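Local structure of cupin type-2 domain-containing protein (Klebsiella pneumoniae subsp. pneumoniae MGH 78578, 3H8U) at residues A[65-70]-A[106-111]. The protein is of unknown function, but its cupin fold, a double-stranded beta-helix, is consistent with a metal-binding role. Numbering follows the deposited sequence.
Sequences TVISGE and PFIFVS
I67 and S68 both turn their backbone N-H groups onto the carbonyl of I108, the signature of a classic beta bulge in an antiparallel strand pair. The bond from I67 N to I108 O is 2.7 Å but bent, at 143° about the hydrogen, whereas S68 N reaches the same oxygen in the carbonyl plane, on a lone pair, at 3.1 Å. I108 N answers to S68 O, and before the bulge T65 and V110 form a regular hydrogen-bonded pair through both their N-H groups. Beyond it, S68 suits the strand end because its small hydroxyl, OG anti to the backbone N (chi1 153°), donates to P106 O at 2.7 Å. G69 then turns with positive phi, and G69 CA lies 3.4 Å from P106 O in a CA-H...O contact, where a CB would clash. I67, whose CB points toward the partner strand at the bulge, meets the branched side chains of I108 and V110: CB lies 4.1 Å from I108 CG2, and CG1 meets V110 CG2. On the face of V66 and F109, V66 and F107 cross at about a right angle, V66 CG1 coming 3.7 Å from ring atom CE1, while the F109 ring stacks with W44 and W64. Strand 107-114 runs between 61-68 and 40-46 in one cupin sheet; F107 reaches A99 of the facing sheet, whereas I108 and V110 pack against V17 of helix 17-20, and V110 also touches T65 of the second subunit.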
loop_
_atom_site.group_PDB
_atom_site.type_symbol
_atom_site.label_atom_id
_atom_site.label_comp_id
_atom_site.label_asym_id
_atom_site.label_seq_id
_atom_site.Cartn_x
_atom_site.Cartn_y
_atom_site.Cartn_z
ATOM N N THR A 65 4.773 -0.559 1.073
ATOM C CA THR A 65 4.853 -1.217 -0.228
ATOM C C THR A 65 5.932 -0.511 -1.056
ATOM O O THR A 65 5.842 0.675 -1.344
ATOM C CB THR A 65 3.469 -1.222 -0.948
ATOM O OG1 THR A 65 2.554 -2.048 -0.227
ATOM C CG2 THR A 65 3.623 -1.764 -2.347
ATOM N N VAL A 66 6.963 -1.258 -1.442
ATOM C CA VAL A 66 8.104 -0.664 -2.091
ATOM C C VAL A 66 7.873 -0.523 -3.612
ATOM O O VAL A 66 7.637 -1.524 -4.330
ATOM C CB VAL A 66 9.410 -1.447 -1.772
ATOM C CG1 VAL A 66 10.570 -0.720 -2.385
ATOM C CG2 VAL A 66 9.622 -1.586 -0.240
ATOM N N ILE A 67 7.931 0.725 -4.075
ATOM C CA ILE A 67 7.769 1.113 -5.495
ATOM C C ILE A 67 9.071 1.003 -6.277
ATOM O O ILE A 67 9.098 0.524 -7.416
ATOM C CB ILE A 67 7.276 2.608 -5.616
ATOM C CG1 ILE A 67 5.960 2.837 -4.843
ATOM C CG2 ILE A 67 7.082 3.009 -7.040
ATOM C CD1 ILE A 67 4.869 1.867 -5.257
ATOM N N SER A 68 10.161 1.464 -5.671
ATOM C CA SER A 68 11.418 1.584 -6.343
ATOM C C SER A 68 12.557 1.332 -5.383
ATOM O O SER A 68 12.472 1.705 -4.212
ATOM C CB SER A 68 11.474 2.997 -6.962
ATOM O OG SER A 68 12.779 3.453 -7.111
ATOM N N GLY A 69 13.599 0.653 -5.866
ATOM C CA GLY A 69 14.885 0.607 -5.166
ATOM C C GLY A 69 15.003 -0.479 -4.126
ATOM O O GLY A 69 14.152 -1.363 -4.020
ATOM N N GLU A 70 16.084 -0.391 -3.359
ATOM C CA GLU A 70 16.448 -1.392 -2.378
ATOM C C GLU A 70 16.837 -0.678 -1.064
ATOM O O GLU A 70 17.383 0.437 -1.100
ATOM C CB GLU A 70 17.621 -2.212 -2.905
ATOM C CG GLU A 70 17.306 -3.108 -4.119
ATOM C CD GLU A 70 18.410 -4.105 -4.446
ATOM O OE1 GLU A 70 19.234 -4.435 -3.566
ATOM O OE2 GLU A 70 18.438 -4.583 -5.592
ATOM N N PRO A 106 16.880 5.441 -6.266
ATOM C CA PRO A 106 16.046 5.998 -5.210
ATOM C C PRO A 106 15.201 4.906 -4.562
ATOM O O PRO A 106 14.695 3.986 -5.248
ATOM C CB PRO A 106 15.144 7.012 -5.933
ATOM C CG PRO A 106 15.317 6.693 -7.411
ATOM C CD PRO A 106 16.685 6.137 -7.550
ATOM N N PHE A 107 15.011 5.019 -3.254
ATOM C CA PHE A 107 14.159 4.075 -2.538
ATOM C C PHE A 107 12.826 4.769 -2.274
ATOM O O PHE A 107 12.792 5.788 -1.587
ATOM C CB PHE A 107 14.862 3.661 -1.246
ATOM C CG PHE A 107 14.024 2.828 -0.313
ATOM C CD1 PHE A 107 13.479 1.622 -0.731
ATOM C CD2 PHE A 107 13.832 3.216 1.007
ATOM C CE1 PHE A 107 12.724 0.820 0.150
ATOM C CE2 PHE A 107 13.078 2.394 1.899
ATOM C CZ PHE A 107 12.519 1.212 1.444
ATOM N N ILE A 108 11.751 4.260 -2.892
ATOM C CA ILE A 108 10.451 4.899 -2.788
ATOM C C ILE A 108 9.415 3.871 -2.355
ATOM O O ILE A 108 9.298 2.790 -2.949
ATOM C CB ILE A 108 10.054 5.576 -4.147
ATOM C CG1 ILE A 108 11.069 6.640 -4.547
ATOM C CG2 ILE A 108 8.659 6.199 -4.064
ATOM C CD1 ILE A 108 10.898 7.189 -5.937
ATOM N N PHE A 109 8.647 4.225 -1.333
ATOM C CA PHE A 109 7.607 3.342 -0.834
ATOM C C PHE A 109 6.397 4.111 -0.352
ATOM O O PHE A 109 6.463 5.304 -0.086
ATOM C CB PHE A 109 8.121 2.393 0.265
ATOM C CG PHE A 109 8.544 3.067 1.511
ATOM C CD1 PHE A 109 9.818 3.627 1.611
ATOM C CD2 PHE A 109 7.702 3.138 2.600
ATOM C CE1 PHE A 109 10.236 4.235 2.770
ATOM C CE2 PHE A 109 8.109 3.769 3.775
ATOM C CZ PHE A 109 9.397 4.294 3.862
ATOM N N VAL A 110 5.297 3.377 -0.302
ATOM C CA VAL A 110 4.038 3.871 0.176
ATOM C C VAL A 110 3.851 3.223 1.537
ATOM O O VAL A 110 3.798 1.999 1.652
ATOM C CB VAL A 110 2.895 3.480 -0.756
ATOM C CG1 VAL A 110 1.507 3.872 -0.106
ATOM C CG2 VAL A 110 3.089 4.126 -2.125
ATOM N N SER A 111 3.710 4.075 2.543
ATOM C CA SER A 111 3.392 3.674 3.902
ATOM C C SER A 111 1.905 3.877 4.234
ATOM O O SER A 111 1.375 4.986 4.044
ATOM C CB SER A 111 4.217 4.511 4.883
ATOM O OG SER A 111 3.692 4.429 6.192
HETATM O O HOH W 1 1.488 -0.088 1.716
#